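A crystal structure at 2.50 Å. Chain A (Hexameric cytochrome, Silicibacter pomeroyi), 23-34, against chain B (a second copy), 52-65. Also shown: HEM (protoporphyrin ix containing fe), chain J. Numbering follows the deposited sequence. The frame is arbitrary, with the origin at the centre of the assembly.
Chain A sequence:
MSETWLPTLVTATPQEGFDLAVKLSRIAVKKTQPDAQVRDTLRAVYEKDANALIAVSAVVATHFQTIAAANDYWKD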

# COMPACT_ATOMS: atom_id res chain seq x y z
N LYS A 23 -4.64 -5.80 16.48
CA LYS A 23 -6.00 -5.59 16.96
C LYS A 23 -6.76 -4.73 15.98
O LYS A 23 -7.84 -5.11 15.54
CB LYS A 23 -6.04 -4.95 18.35
CG LYS A 23 -7.44 -4.65 18.85
CD LYS A 23 -7.42 -4.21 20.29
CE LYS A 23 -8.80 -3.79 20.77
NZ LYS A 23 -8.74 -3.27 22.18
N LEU A 24 -6.19 -3.59 15.62
CA LEU A 24 -6.83 -2.67 14.69
C LEU A 24 -7.19 -3.31 13.35
O LEU A 24 -8.17 -2.92 12.71
CB LEU A 24 -5.95 -1.44 14.47
CG LEU A 24 -5.99 -0.40 15.60
CD1 LEU A 24 -5.38 0.91 15.13
CD2 LEU A 24 -7.41 -0.16 16.12
N SER A 25 -6.40 -4.31 12.95
CA SER A 25 -6.61 -5.00 11.70
C SER A 25 -7.84 -5.88 11.79
O SER A 25 -8.63 -5.95 10.85
CB SER A 25 -5.39 -5.87 11.37
OG SER A 25 -4.22 -5.08 11.23
N ARG A 26 -8.00 -6.55 12.92
CA ARG A 26 -9.10 -7.50 13.10
C ARG A 26 -10.43 -6.82 13.35
O ARG A 26 -11.48 -7.38 13.03
CB ARG A 26 -8.79 -8.45 14.24
CG ARG A 26 -7.52 -9.23 14.04
CD ARG A 26 -7.35 -10.23 15.15
NE ARG A 26 -8.56 -11.02 15.26
CZ ARG A 26 -8.72 -12.03 16.09
NH1 ARG A 26 -7.73 -12.38 16.89
NH2 ARG A 26 -9.88 -12.67 16.11
N ILE A 27 -10.38 -5.63 13.94
CA ILE A 27 -11.62 -4.95 14.27
C ILE A 27 -12.29 -4.47 12.98
O ILE A 27 -13.51 -4.49 12.88
CB ILE A 27 -11.48 -3.83 15.39
CG1 ILE A 27 -11.72 -2.43 14.84
CG2 ILE A 27 -10.14 -3.88 16.13
CD1 ILE A 27 -13.14 -1.97 14.98
N ALA A 28 -11.50 -4.06 11.99
CA ALA A 28 -12.08 -3.71 10.69
C ALA A 28 -12.88 -4.89 10.14
O ALA A 28 -13.95 -4.72 9.57
CB ALA A 28 -11.02 -3.29 9.70
N VAL A 29 -12.33 -6.09 10.35
CA VAL A 29 -12.95 -7.31 9.90
C VAL A 29 -14.23 -7.60 10.69
O VAL A 29 -15.28 -7.84 10.09
CB VAL A 29 -11.97 -8.49 10.01
CG1 VAL A 29 -12.69 -9.79 9.71
CG2 VAL A 29 -10.81 -8.29 9.05
N LYS A 30 -14.13 -7.57 12.01
CA LYS A 30 -15.28 -7.82 12.87
C LYS A 30 -16.44 -6.85 12.59
O LYS A 30 -17.61 -7.23 12.75
CB LYS A 30 -14.87 -7.81 14.34
CG LYS A 30 -15.90 -8.37 15.30
CD LYS A 30 -15.33 -8.50 16.72
CE LYS A 30 -16.38 -9.00 17.72
NZ LYS A 30 -15.78 -9.40 19.02
N LYS A 31 -16.13 -5.63 12.15
CA LYS A 31 -17.18 -4.66 11.86
C LYS A 31 -17.89 -4.95 10.55
O LYS A 31 -19.10 -4.81 10.44
CB LYS A 31 -16.64 -3.23 11.89
CG LYS A 31 -16.45 -2.74 13.29
CD LYS A 31 -16.29 -1.25 13.40
CE LYS A 31 -16.39 -0.85 14.89
NZ LYS A 31 -15.81 0.50 15.20
N THR A 32 -17.13 -5.39 9.57
CA THR A 32 -17.67 -5.58 8.24
C THR A 32 -18.30 -6.97 8.14
O THR A 32 -19.06 -7.25 7.21
CB THR A 32 -16.58 -5.42 7.21
OG1 THR A 32 -15.64 -6.47 7.42
CG2 THR A 32 -15.85 -4.09 7.41
N GLN A 33 -17.99 -7.83 9.11
CA GLN A 33 -18.58 -9.16 9.17
C GLN A 33 -18.81 -9.59 10.61
O GLN A 33 -18.05 -10.40 11.15
CB GLN A 33 -17.69 -10.18 8.43
CG GLN A 33 -18.23 -11.60 8.39
CD GLN A 33 -19.69 -11.68 7.95
OE1 GLN A 33 -20.59 -11.45 8.76
NE2 GLN A 33 -19.92 -12.01 6.68
N PRO A 34 -19.84 -9.04 11.26
CA PRO A 34 -20.05 -9.31 12.67
C PRO A 34 -20.54 -10.72 12.98
O PRO A 34 -20.47 -11.16 14.14
CB PRO A 34 -21.10 -8.26 13.07
CG PRO A 34 -21.86 -8.02 11.84
CD PRO A 34 -20.85 -8.09 10.73
N ALA B 52 -11.07 -10.95 0.48
CA ALA B 52 -11.84 -9.71 0.37
C ALA B 52 -11.89 -8.90 1.67
O ALA B 52 -11.83 -7.69 1.65
CB ALA B 52 -13.23 -9.97 -0.14
N LEU B 53 -12.03 -9.60 2.80
CA LEU B 53 -12.14 -8.96 4.09
C LEU B 53 -10.82 -8.34 4.56
O LEU B 53 -10.82 -7.26 5.17
CB LEU B 53 -12.70 -9.95 5.12
CG LEU B 53 -14.20 -10.28 5.00
CD1 LEU B 53 -14.68 -11.31 6.04
CD2 LEU B 53 -15.10 -9.04 5.05
N ILE B 54 -9.71 -9.02 4.25
CA ILE B 54 -8.35 -8.53 4.56
C ILE B 54 -8.03 -7.33 3.67
O ILE B 54 -7.44 -6.34 4.12
CB ILE B 54 -7.29 -9.65 4.34
CG1 ILE B 54 -7.40 -10.75 5.39
CG2 ILE B 54 -5.91 -9.12 4.36
CD1 ILE B 54 -6.93 -12.12 4.90
N ALA B 55 -8.42 -7.43 2.39
CA ALA B 55 -8.26 -6.30 1.49
C ALA B 55 -9.00 -5.10 2.11
O ALA B 55 -8.43 -4.01 2.28
CB ALA B 55 -8.80 -6.63 0.12
N VAL B 56 -10.26 -5.33 2.46
CA VAL B 56 -11.10 -4.32 3.09
C VAL B 56 -10.39 -3.66 4.29
O VAL B 56 -10.29 -2.44 4.33
CB VAL B 56 -12.45 -4.91 3.50
CG1 VAL B 56 -13.08 -4.07 4.56
CG2 VAL B 56 -13.35 -5.02 2.32
N SER B 57 -9.89 -4.48 5.21
CA SER B 57 -9.14 -4.00 6.37
C SER B 57 -7.97 -3.09 5.98
O SER B 57 -7.66 -2.11 6.69
CB SER B 57 -8.68 -5.18 7.22
OG SER B 57 -8.04 -4.75 8.42
N ALA B 58 -7.34 -3.39 4.85
CA ALA B 58 -6.22 -2.60 4.34
C ALA B 58 -6.60 -1.20 3.95
O ALA B 58 -5.93 -0.24 4.34
CB ALA B 58 -5.58 -3.31 3.17
N VAL B 59 -7.66 -1.08 3.14
CA VAL B 59 -8.19 0.24 2.76
C VAL B 59 -8.45 1.14 3.99
O VAL B 59 -8.02 2.29 4.02
CB VAL B 59 -9.50 0.13 1.98
CG1 VAL B 59 -10.05 1.52 1.71
CG2 VAL B 59 -9.28 -0.58 0.69
N VAL B 60 -9.14 0.59 4.99
CA VAL B 60 -9.43 1.36 6.18
C VAL B 60 -8.14 1.65 6.94
O VAL B 60 -8.03 2.67 7.62
CB VAL B 60 -10.61 0.76 7.10
CG1 VAL B 60 -11.45 -0.31 6.38
CG2 VAL B 60 -10.11 0.28 8.46
N ALA B 61 -7.14 0.80 6.79
CA ALA B 61 -5.86 0.99 7.49
C ALA B 61 -5.12 2.18 6.89
O ALA B 61 -4.45 2.94 7.61
CB ALA B 61 -5.02 -0.29 7.44
N THR B 62 -5.25 2.34 5.57
CA THR B 62 -4.73 3.51 4.90
C THR B 62 -5.50 4.75 5.33
O THR B 62 -4.90 5.81 5.54
CB THR B 62 -4.82 3.39 3.37
OG1 THR B 62 -4.08 2.25 2.94
CG2 THR B 62 -4.25 4.61 2.69
N HIS B 63 -6.82 4.64 5.42
CA HIS B 63 -7.66 5.79 5.74
C HIS B 63 -7.42 6.25 7.17
O HIS B 63 -7.25 7.43 7.44
CB HIS B 63 -9.14 5.49 5.49
CG HIS B 63 -9.63 5.85 4.12
ND1 HIS B 63 -9.46 7.11 3.57
CD2 HIS B 63 -10.33 5.13 3.21
CE1 HIS B 63 -10.00 7.13 2.37
NE2 HIS B 63 -10.53 5.94 2.12
N PHE B 64 -7.41 5.29 8.09
CA PHE B 64 -7.17 5.56 9.50
C PHE B 64 -5.86 6.28 9.72
O PHE B 64 -5.75 7.16 10.60
CB PHE B 64 -7.22 4.27 10.32
CG PHE B 64 -7.12 4.50 11.78
CD1 PHE B 64 -8.16 5.11 12.47
CD2 PHE B 64 -5.99 4.13 12.47
CE1 PHE B 64 -8.08 5.35 13.83
CE2 PHE B 64 -5.90 4.35 13.84
CZ PHE B 64 -6.95 4.95 14.51
N GLN B 65 -4.88 5.93 8.89
CA GLN B 65 -3.55 6.55 8.86
C GLN B 65 -3.61 8.07 8.57
O GLN B 65 -2.84 8.85 9.14
CB GLN B 65 -2.68 5.82 7.85
CG GLN B 65 -1.25 6.31 7.71
CD GLN B 65 -0.35 5.22 7.16
OE1 GLN B 65 -0.09 4.23 7.84
NE2 GLN B 65 0.12 5.39 5.92
CHA HEM J . -7.48 -15.38 15.01
CHB HEM J . -4.95 -11.74 13.16
CHC HEM J . -8.16 -11.33 9.57
CHD HEM J . -10.99 -14.64 11.70
C1A HEM J . -6.50 -14.44 14.82
C2A HEM J . -5.33 -14.27 15.66
C3A HEM J . -4.62 -13.26 15.15
C4A HEM J . -5.33 -12.77 13.97
CMA HEM J . -3.28 -12.68 15.67
CAA HEM J . -4.99 -15.12 16.91
CBA HEM J . -4.44 -16.49 16.47
CGA HEM J . -4.12 -17.36 17.68
O1A HEM J . -3.54 -16.86 18.67
O2A HEM J . -4.45 -18.56 17.65
C1B HEM J . -5.61 -11.31 12.03
C2B HEM J . -5.21 -10.18 11.23
C3B HEM J . -6.09 -10.06 10.22
C4B HEM J . -7.08 -11.11 10.39
CMB HEM J . -3.96 -9.31 11.51
CAB HEM J . -6.07 -9.01 9.09
CBB HEM J . -7.02 -8.07 9.02
C1C HEM J . -9.19 -12.21 9.83
C2C HEM J . -10.33 -12.43 8.98
C3C HEM J . -11.12 -13.34 9.56
C4C HEM J . -10.50 -13.72 10.81
CMC HEM J . -10.54 -11.70 7.63
CAC HEM J . -12.44 -13.92 9.03
CBC HEM J . -13.52 -13.18 8.91
C1D HEM J . -10.30 -15.13 12.79
C2D HEM J . -10.84 -16.11 13.71
C3D HEM J . -9.75 -16.32 14.73
C4D HEM J . -8.66 -15.47 14.33
CMD HEM J . -12.21 -16.80 13.71
CAD HEM J . -9.81 -17.29 15.92
CBD HEM J . -9.22 -18.58 15.37
CGD HEM J . -9.19 -19.68 16.38
O1D HEM J . -10.31 -20.15 16.73
O2D HEM J . -8.06 -20.08 16.81
NA HEM J . -6.47 -13.52 13.80
NB HEM J . -6.76 -11.85 11.49
NC HEM J . -9.32 -13.02 10.95
ND HEM J . -9.01 -14.78 13.18
FE HEM J . -7.74 -13.40 12.25

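Where two helices from different subunits cross at close range, small residues usually occupy the crossing point and larger ones fill the space as the helices diverge. The contact between two copies of this hexameric cytochrome is a compact example. The helix of residues 23-32 in chain A and that of residues 52-65 in chain B approach to 8.6 Å between axes, with an angle of 118° between their N-to-C directions. The closest backbone pairing, Ala28(A) CA to Ser57(B) CA at 5.2 Å, joins an alanine and a serine, and the two stretches together bury 416 Å².

A single hydrogen bond crosses between the stretches. Ser57(B), with chi1 in the t rotamer, donates from OG to the backbone O of Ser25(A) at 2.8 Å. The carbonyl lies in a helix, but Val29(A) N stands 3.7 Å from Ser25(A) O, too far for the usual backbone hydrogen bond, and the oxygen accepts one instead from the serine, whose CA-to-CB bond points toward chain A. The same OG lies 3.6 Å from Ala28(A) CB, so the polar bond sits directly beside an apolar methyl. Ser25(A) contributes through its main chain; its own hydroxyl is hydrogen-bonded to a residue just outside the stretch.

A second hydroxyl is satisfied within its own helix. Thr32(A), chi1 p, donates from OG1 to Val29(A) O at 3.0 Å, an arrangement that lets a threonine be buried near the end of a helix without an unpaired donor. Its two branches then face apolar neighbours: OG1 lies 3.5 Å from Leu53(B) CD2, and CG2 lies 4.0 Å from Val56(B) CG1.

The remainder is apolar packing. Ala28(A) CB meets Val60(B) CG2 at 3.9 Å, the small methyl leaving room for the branched valine. Toward the N-terminal end of the chain A stretch, Leu24(A) reaches Phe64(B), CD1 to CE2 at 3.7 Å, approaching the ring obliquely. Leu53(B), which has the largest area covered by the other stretch, extends in its m,t rotamer among three chain A residues: besides Thr32(A), its CD1 lies 4.0 Å from Gln33(A) CB and 4.4 Å from Val29(A) CG1. Gln33(A), the first residue to leave helical phi/psi, thus offers aliphatic surface to the leucine, while its amide atoms find hydrogen bonds outside this contact.

The heme adds a third surface to the contact. Its CBB atom lies 3.2 Å from Ser25(A) O and 3.5 Å from Ser57(B) OG, close to the intersubunit hydrogen bond. Val29(A) CG1 approaches CMC at 3.5 Å, and Leu53(B) CD1 comes within 3.6 Å of CBC, so both aliphatic side chains touch the cofactor as well as each other's helix. Arg26(A) points away from chain B; its guanidinium has the heme over one face, with NH1 3.2 Å from C1A. The example shows how one close helix crossing can combine a lone hydrogen bond, apolar packing and a shared cofactor.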